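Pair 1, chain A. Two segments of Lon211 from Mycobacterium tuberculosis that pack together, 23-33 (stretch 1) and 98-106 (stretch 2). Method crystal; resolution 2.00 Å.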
# COMPACT_ATOMS: atom_id res chain seq x y z
N VAL A 23 -12.33 -11.07 -21.18
CA VAL A 23 -11.87 -10.62 -19.84
C VAL A 23 -11.24 -11.82 -19.12
O VAL A 23 -11.89 -12.88 -19.06
CB VAL A 23 -13.05 -10.05 -19.02
CG1 VAL A 23 -12.69 -9.86 -17.56
CG2 VAL A 23 -13.57 -8.76 -19.62
N VAL A 24 -10.03 -11.63 -18.60
CA VAL A 24 -9.34 -12.73 -17.85
C VAL A 24 -9.63 -12.54 -16.36
O VAL A 24 -9.19 -11.52 -15.80
CB VAL A 24 -7.83 -12.74 -18.14
CG1 VAL A 24 -7.13 -13.85 -17.37
CG2 VAL A 24 -7.55 -12.87 -19.63
N LEU A 25 -10.37 -13.47 -15.77
CA LEU A 25 -10.70 -13.41 -14.36
C LEU A 25 -9.73 -14.24 -13.55
O LEU A 25 -9.05 -15.12 -14.09
CB LEU A 25 -12.13 -13.90 -14.13
CG LEU A 25 -13.23 -13.08 -14.80
CD1 LEU A 25 -14.60 -13.70 -14.55
CD2 LEU A 25 -13.20 -11.64 -14.32
N PRO A 26 -9.61 -13.98 -12.24
CA PRO A 26 -8.74 -14.82 -11.40
C PRO A 26 -9.17 -16.28 -11.47
O PRO A 26 -10.35 -16.61 -11.42
CB PRO A 26 -8.94 -14.23 -10.00
CG PRO A 26 -9.30 -12.81 -10.25
CD PRO A 26 -10.12 -12.81 -11.51
N GLY A 27 -8.17 -17.16 -11.59
CA GLY A 27 -8.42 -18.58 -11.72
C GLY A 27 -8.46 -19.09 -13.14
O GLY A 27 -8.51 -20.31 -13.34
N MET A 28 -8.46 -18.21 -14.14
CA MET A 28 -8.50 -18.62 -15.53
C MET A 28 -7.09 -18.70 -16.11
O MET A 28 -6.17 -18.02 -15.65
CB MET A 28 -9.34 -17.64 -16.36
CG MET A 28 -10.82 -17.59 -15.99
SD MET A 28 -11.71 -16.29 -16.86
CE MET A 28 -11.44 -16.75 -18.57
N VAL A 29 -6.94 -19.53 -17.14
CA VAL A 29 -5.69 -19.65 -17.88
C VAL A 29 -6.03 -19.61 -19.36
O VAL A 29 -6.87 -20.40 -19.83
CB VAL A 29 -4.91 -20.92 -17.51
CG1 VAL A 29 -5.80 -22.15 -17.55
CG2 VAL A 29 -3.71 -21.10 -18.43
N VAL A 30 -5.43 -18.68 -20.09
CA VAL A 30 -5.80 -18.42 -21.48
C VAL A 30 -4.54 -18.16 -22.29
O VAL A 30 -3.49 -17.80 -21.75
CB VAL A 30 -6.76 -17.22 -21.60
CG1 VAL A 30 -8.12 -17.55 -21.00
CG2 VAL A 30 -6.16 -15.98 -20.95
N PRO A 31 -4.63 -18.34 -23.61
CA PRO A 31 -3.50 -17.98 -24.48
C PRO A 31 -3.54 -16.52 -24.88
O PRO A 31 -4.57 -15.85 -24.82
CB PRO A 31 -3.72 -18.89 -25.70
CG PRO A 31 -5.20 -19.00 -25.78
CD PRO A 31 -5.70 -19.02 -24.35
N LEU A 32 -2.38 -16.02 -25.30
CA LEU A 32 -2.22 -14.64 -25.74
C LEU A 32 -1.55 -14.65 -27.10
O LEU A 32 -0.42 -15.12 -27.24
CB LEU A 32 -1.40 -13.83 -24.74
CG LEU A 32 -2.00 -13.68 -23.34
CD1 LEU A 32 -1.06 -12.89 -22.44
CD2 LEU A 32 -3.37 -13.02 -23.40
N ASP A 33 -2.25 -14.12 -28.11
CA ASP A 33 -1.72 -14.05 -29.46
C ASP A 33 -0.82 -12.82 -29.56
O ASP A 33 -1.31 -11.68 -29.51
CB ASP A 33 -2.86 -13.99 -30.47
CG ASP A 33 -2.37 -14.07 -31.91
OD1 ASP A 33 -1.15 -14.19 -32.13
OD2 ASP A 33 -3.23 -14.03 -32.82
N ALA A 98 1.75 -16.68 -25.78
CA ALA A 98 2.08 -16.77 -24.37
C ALA A 98 0.87 -17.32 -23.63
O ALA A 98 -0.27 -17.15 -24.07
CB ALA A 98 2.49 -15.41 -23.79
N VAL A 99 1.13 -18.00 -22.52
CA VAL A 99 0.08 -18.55 -21.67
C VAL A 99 0.10 -17.78 -20.36
O VAL A 99 1.12 -17.73 -19.67
CB VAL A 99 0.26 -20.05 -21.44
CG1 VAL A 99 -0.77 -20.57 -20.46
CG2 VAL A 99 0.17 -20.80 -22.76
N VAL A 100 -1.04 -17.18 -20.01
CA VAL A 100 -1.15 -16.35 -18.82
C VAL A 100 -2.20 -16.96 -17.89
O VAL A 100 -3.20 -17.52 -18.35
CB VAL A 100 -1.50 -14.89 -19.16
CG1 VAL A 100 -2.90 -14.77 -19.74
CG2 VAL A 100 -1.34 -14.00 -17.93
N ARG A 101 -1.94 -16.87 -16.59
CA ARG A 101 -2.85 -17.35 -15.56
C ARG A 101 -3.30 -16.17 -14.71
O ARG A 101 -2.47 -15.45 -14.15
CB ARG A 101 -2.18 -18.41 -14.68
CG ARG A 101 -3.00 -18.84 -13.47
CD ARG A 101 -2.22 -19.85 -12.63
NE ARG A 101 -0.98 -19.28 -12.12
CZ ARG A 101 -0.83 -18.76 -10.91
NH1 ARG A 101 -1.86 -18.74 -10.07
NH2 ARG A 101 0.34 -18.27 -10.53
N GLY A 102 -4.62 -15.98 -14.62
CA GLY A 102 -5.16 -14.94 -13.76
C GLY A 102 -5.07 -15.32 -12.29
O GLY A 102 -5.51 -16.40 -11.89
N VAL A 103 -4.51 -14.42 -11.48
CA VAL A 103 -4.21 -14.69 -10.08
C VAL A 103 -5.22 -14.01 -9.15
O VAL A 103 -5.92 -14.67 -8.38
CB VAL A 103 -2.77 -14.27 -9.73
CG1 VAL A 103 -2.46 -14.52 -8.25
CG2 VAL A 103 -1.76 -14.99 -10.61
N SER A 104 -5.31 -12.68 -9.21
CA SER A 104 -6.14 -11.94 -8.27
C SER A 104 -6.58 -10.61 -8.88
O SER A 104 -6.06 -10.16 -9.90
CB SER A 104 -5.39 -11.70 -6.95
OG SER A 104 -4.16 -11.03 -7.17
N ARG A 105 -7.56 -9.98 -8.23
CA ARG A 105 -8.04 -8.69 -8.68
C ARG A 105 -7.16 -7.57 -8.15
O ARG A 105 -6.70 -7.60 -7.01
CB ARG A 105 -9.49 -8.47 -8.23
CG ARG A 105 -10.49 -9.34 -8.96
CD ARG A 105 -11.90 -9.15 -8.43
NE ARG A 105 -12.89 -9.69 -9.36
CZ ARG A 105 -13.23 -10.97 -9.42
NH1 ARG A 105 -12.66 -11.85 -8.62
NH2 ARG A 105 -14.14 -11.36 -10.30
N VAL A 106 -6.90 -6.58 -9.00
CA VAL A 106 -6.04 -5.45 -8.67
C VAL A 106 -6.80 -4.17 -8.98
O VAL A 106 -7.23 -3.96 -10.13
CB VAL A 106 -4.71 -5.50 -9.44
CG1 VAL A 106 -3.83 -4.32 -9.05
CG2 VAL A 106 -3.99 -6.81 -9.19

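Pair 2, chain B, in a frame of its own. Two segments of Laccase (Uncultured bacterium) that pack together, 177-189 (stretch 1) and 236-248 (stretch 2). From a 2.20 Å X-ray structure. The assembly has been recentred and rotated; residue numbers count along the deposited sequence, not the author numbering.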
# COMPACT_ATOMS: atom_id res chain seq x y z
N PRO B 177 -17.89 -15.74 3.64
CA PRO B 177 -17.83 -16.98 2.88
C PRO B 177 -18.13 -16.69 1.42
O PRO B 177 -19.02 -15.91 1.10
CB PRO B 177 -18.94 -17.83 3.51
CG PRO B 177 -19.91 -16.84 4.11
CD PRO B 177 -19.22 -15.50 4.24
N VAL B 178 -17.36 -17.32 0.54
CA VAL B 178 -17.46 -17.09 -0.90
C VAL B 178 -17.89 -18.39 -1.58
O VAL B 178 -17.57 -19.49 -1.10
CB VAL B 178 -16.11 -16.50 -1.40
CG1 VAL B 178 -15.77 -16.88 -2.82
CG2 VAL B 178 -16.09 -14.99 -1.20
N ARG B 179 -18.62 -18.29 -2.69
CA ARG B 179 -19.14 -19.48 -3.37
C ARG B 179 -18.33 -19.79 -4.62
O ARG B 179 -17.75 -18.88 -5.21
CB ARG B 179 -20.63 -19.32 -3.73
CG ARG B 179 -21.56 -19.01 -2.54
CD ARG B 179 -23.03 -19.14 -2.91
NE ARG B 179 -23.57 -17.93 -3.54
CZ ARG B 179 -24.82 -17.81 -3.99
NH1 ARG B 179 -25.68 -18.82 -3.89
NH2 ARG B 179 -25.22 -16.66 -4.54
N ARG B 180 -18.27 -21.06 -5.00
CA ARG B 180 -17.66 -21.48 -6.26
C ARG B 180 -18.48 -20.90 -7.41
O ARG B 180 -19.70 -21.09 -7.46
CB ARG B 180 -17.63 -23.00 -6.32
CG ARG B 180 -16.96 -23.61 -7.55
CD ARG B 180 -17.38 -25.07 -7.69
NE ARG B 180 -18.71 -25.20 -8.27
CZ ARG B 180 -19.47 -26.29 -8.21
NH1 ARG B 180 -19.05 -27.38 -7.57
NH2 ARG B 180 -20.67 -26.29 -8.78
N GLY B 181 -17.83 -20.18 -8.32
CA GLY B 181 -18.55 -19.45 -9.36
C GLY B 181 -18.78 -17.97 -9.06
O GLY B 181 -19.21 -17.22 -9.92
N ASP B 182 -18.50 -17.54 -7.83
CA ASP B 182 -18.51 -16.10 -7.52
C ASP B 182 -17.42 -15.36 -8.27
O ASP B 182 -16.36 -15.93 -8.54
CB ASP B 182 -18.34 -15.83 -6.03
CG ASP B 182 -19.63 -16.01 -5.25
OD1 ASP B 182 -20.71 -16.06 -5.88
OD2 ASP B 182 -19.56 -16.11 -4.00
N ARG B 183 -17.69 -14.12 -8.63
CA ARG B 183 -16.66 -13.24 -9.15
C ARG B 183 -16.15 -12.37 -8.02
O ARG B 183 -16.92 -11.60 -7.46
CB ARG B 183 -17.19 -12.35 -10.27
CG ARG B 183 -16.10 -11.42 -10.81
CD ARG B 183 -16.37 -10.99 -12.22
NE ARG B 183 -16.00 -12.03 -13.17
CZ ARG B 183 -16.05 -11.87 -14.48
NH1 ARG B 183 -16.47 -10.73 -15.01
NH2 ARG B 183 -15.68 -12.87 -15.27
N VAL B 184 -14.87 -12.48 -7.70
CA VAL B 184 -14.31 -11.68 -6.60
C VAL B 184 -13.35 -10.61 -7.07
O VAL B 184 -12.54 -10.85 -7.95
CB VAL B 184 -13.63 -12.54 -5.51
CG1 VAL B 184 -14.62 -13.52 -4.92
CG2 VAL B 184 -12.38 -13.26 -6.05
N ARG B 185 -13.45 -9.43 -6.46
CA ARG B 185 -12.40 -8.42 -6.52
C ARG B 185 -11.49 -8.57 -5.29
O ARG B 185 -11.97 -8.55 -4.17
CB ARG B 185 -13.01 -7.01 -6.60
CG ARG B 185 -11.98 -5.91 -6.85
CD ARG B 185 -12.64 -4.55 -6.97
NE ARG B 185 -11.67 -3.50 -7.31
CZ ARG B 185 -12.00 -2.32 -7.84
NH1 ARG B 185 -13.27 -2.03 -8.07
NH2 ARG B 185 -11.06 -1.40 -8.12
N LEU B 186 -10.20 -8.79 -5.54
CA LEU B 186 -9.20 -8.98 -4.52
C LEU B 186 -8.19 -7.82 -4.56
O LEU B 186 -7.43 -7.69 -5.52
CB LEU B 186 -8.50 -10.34 -4.72
CG LEU B 186 -9.39 -11.59 -4.69
CD1 LEU B 186 -8.62 -12.80 -5.14
CD2 LEU B 186 -9.96 -11.85 -3.30
N ARG B 187 -8.23 -6.99 -3.51
CA ARG B 187 -7.37 -5.80 -3.33
C ARG B 187 -6.16 -6.11 -2.46
O ARG B 187 -6.25 -6.11 -1.21
CB ARG B 187 -8.19 -4.66 -2.73
CG ARG B 187 -9.40 -4.23 -3.63
CD ARG B 187 -10.15 -3.14 -2.94
NE ARG B 187 -11.44 -2.82 -3.53
CZ ARG B 187 -11.71 -1.71 -4.23
NH1 ARG B 187 -10.74 -0.82 -4.47
NH2 ARG B 187 -12.94 -1.49 -4.69
N LEU B 188 -5.03 -6.40 -3.11
CA LEU B 188 -3.87 -6.90 -2.42
C LEU B 188 -3.04 -5.72 -2.03
O LEU B 188 -2.77 -4.84 -2.85
CB LEU B 188 -3.02 -7.84 -3.30
CG LEU B 188 -3.42 -9.31 -3.48
CD1 LEU B 188 -4.86 -9.55 -3.88
CD2 LEU B 188 -2.46 -9.95 -4.51
N ILE B 189 -2.62 -5.72 -0.78
CA ILE B 189 -1.78 -4.67 -0.31
C ILE B 189 -0.64 -5.28 0.48
O ILE B 189 -0.91 -6.02 1.45
CB ILE B 189 -2.53 -3.70 0.63
CG1 ILE B 189 -3.83 -3.21 -0.02
CG2 ILE B 189 -1.60 -2.54 0.98
CD1 ILE B 189 -4.75 -2.36 0.90
N ILE B 236 -9.27 -9.05 -10.39
CA ILE B 236 -10.60 -9.57 -10.51
C ILE B 236 -10.48 -10.98 -11.07
O ILE B 236 -9.77 -11.21 -12.04
CB ILE B 236 -11.51 -8.65 -11.34
CG1 ILE B 236 -11.75 -7.35 -10.55
CG2 ILE B 236 -12.80 -9.35 -11.70
CD1 ILE B 236 -12.22 -6.17 -11.43
N ALA B 237 -11.18 -11.91 -10.45
CA ALA B 237 -11.09 -13.29 -10.84
C ALA B 237 -12.36 -14.02 -10.45
O ALA B 237 -13.14 -13.54 -9.61
CB ALA B 237 -9.86 -13.94 -10.20
N ASP B 238 -12.57 -15.16 -11.09
CA ASP B 238 -13.70 -16.03 -10.81
C ASP B 238 -13.22 -17.17 -9.94
O ASP B 238 -12.10 -17.69 -10.15
CB ASP B 238 -14.28 -16.58 -12.12
CG ASP B 238 -14.86 -15.49 -13.03
OD1 ASP B 238 -15.67 -14.67 -12.55
OD2 ASP B 238 -14.50 -15.47 -14.23
N VAL B 239 -14.05 -17.57 -8.99
CA VAL B 239 -13.72 -18.69 -8.12
C VAL B 239 -13.96 -19.99 -8.89
O VAL B 239 -15.11 -20.34 -9.19
CB VAL B 239 -14.56 -18.68 -6.85
CG1 VAL B 239 -14.18 -19.85 -5.95
CG2 VAL B 239 -14.41 -17.34 -6.12
N ILE B 240 -12.88 -20.70 -9.22
CA ILE B 240 -13.04 -21.84 -10.15
C ILE B 240 -13.26 -23.21 -9.51
O ILE B 240 -13.58 -24.16 -10.22
CB ILE B 240 -11.98 -21.90 -11.30
CG1 ILE B 240 -10.56 -21.98 -10.77
CG2 ILE B 240 -12.13 -20.71 -12.24
CD1 ILE B 240 -9.53 -22.16 -11.89
N THR B 241 -13.12 -23.33 -8.19
CA THR B 241 -13.26 -24.65 -7.56
C THR B 241 -13.91 -24.64 -6.16
O THR B 241 -14.43 -23.62 -5.73
CB THR B 241 -11.90 -25.42 -7.56
OG1 THR B 241 -12.15 -26.83 -7.43
CG2 THR B 241 -10.96 -24.90 -6.46
N ASP B 242 -13.90 -25.80 -5.50
CA ASP B 242 -14.44 -25.96 -4.14
C ASP B 242 -13.38 -25.78 -3.05
O ASP B 242 -13.70 -25.69 -1.87
CB ASP B 242 -15.12 -27.33 -3.99
N ALA B 243 -12.11 -25.72 -3.46
CA ALA B 243 -11.03 -25.50 -2.51
C ALA B 243 -11.05 -24.03 -2.16
O ALA B 243 -11.53 -23.22 -2.95
CB ALA B 243 -9.65 -25.90 -3.12
N PRO B 244 -10.55 -23.67 -0.96
CA PRO B 244 -10.50 -22.26 -0.63
C PRO B 244 -9.63 -21.52 -1.64
O PRO B 244 -8.75 -22.12 -2.26
CB PRO B 244 -9.84 -22.25 0.75
CG PRO B 244 -10.06 -23.63 1.29
CD PRO B 244 -9.92 -24.50 0.09
N ILE B 245 -9.90 -20.23 -1.82
CA ILE B 245 -8.96 -19.37 -2.51
C ILE B 245 -7.72 -19.26 -1.62
O ILE B 245 -7.86 -19.08 -0.40
CB ILE B 245 -9.57 -17.99 -2.76
CG1 ILE B 245 -10.90 -18.14 -3.50
CG2 ILE B 245 -8.59 -17.12 -3.52
CD1 ILE B 245 -11.72 -16.86 -3.58
N GLY B 246 -6.53 -19.41 -2.21
CA GLY B 246 -5.27 -19.41 -1.44
C GLY B 246 -4.30 -18.35 -1.94
O GLY B 246 -4.21 -18.11 -3.16
N PHE B 247 -3.63 -17.70 -0.99
CA PHE B 247 -2.58 -16.72 -1.24
C PHE B 247 -1.23 -17.32 -0.84
O PHE B 247 -0.94 -17.53 0.36
CB PHE B 247 -2.87 -15.43 -0.45
CG PHE B 247 -4.14 -14.73 -0.88
CD1 PHE B 247 -4.13 -13.85 -1.95
CD2 PHE B 247 -5.35 -15.01 -0.24
CE1 PHE B 247 -5.32 -13.22 -2.36
CE2 PHE B 247 -6.54 -14.39 -0.66
CZ PHE B 247 -6.52 -13.50 -1.73
N VAL B 248 -0.41 -17.60 -1.84
CA VAL B 248 0.79 -18.36 -1.61
C VAL B 248 2.07 -17.56 -1.82
O VAL B 248 2.20 -16.80 -2.75
CB VAL B 248 0.78 -19.69 -2.44
CG1 VAL B 248 2.10 -20.46 -2.27
CG2 VAL B 248 -0.36 -20.58 -1.98

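The sharpest difference lies at one matched position: Gly A102 in pair 1 is Val B239 in pair 2, their CA atoms 0.4 Å apart after superposition. In pair 1 the backbone of stretch 1 presses close, with Leu A25 O 3.9 Å from Gly A102 CA; a CB modelled on this glycine would fall 2.5 Å from Leu A25 O, a clash. In pair 2 the matching carbonyl stands farther off, Arg B179 O lying 3.6 Å from Val B239 CB, and the valine uses that room: its CG2 meets Val B178 CG1 at 3.6 Å.

Around this position the backbone plan is the same, fitting to 0.9 Å over 14 central residues. A type II turn, Leu A25 to Met A28 or Arg B179 to Asp B182, leads into a strand that pairs antiparallel with stretch 2. Gly A27 and Gly B181 match in the turn, both at positive phi, where a CB would jam against the preceding carbonyl. Each glycine also donates to the partner strand: Gly A27 N to Gly A102 O and Gly B181 N to Val B239 O, 2.8 and 2.9 Å. The return bonds, Gly A102 N to Met A28 O at 2.8 Å and Val B239 N to Asp B182 O at 2.9 Å, complete the clasp.

Met A28 and Asp B182 brace the turn from nearly the same place, their side-chain centres 0.6 Å apart. The carboxylate accepts firmly, Arg B179 N to Asp B182 OD2 at 2.7 Å; the sulfur gives a weak bond, Leu A25 N to Met A28 SD at 3.3 Å.

The face carrying Val A29 and Arg A101 carries Arg B183 and Asp B238 in pair 2. There charge ties the strands, with Arg B183 NE 2.7 Å from Asp B238 OD1 in a salt bridge. A diagonal contact is kept in both, Val A29 CG2 to Val A99 CG1 at 3.6 Å and Arg B183 CD to Ile B236 CG2 at 4.0 Å, but pair 1 has no salt bridge across the strands, and the end of Arg A101 leads away.

On the other face, Leu A32 and Leu B186 coincide but find different partners. Leu A32 CD1 packs 3.8 Å from Val A100 CG1. Val A100 matches Ala B237, and Leu B186 CD1 lies 4.1 Å from Phe B247 CZ, a residue with no counterpart in the superposition. Both pairs keep the turn glycine and backbone clasp; the side chains differ, within the room the backbone leaves.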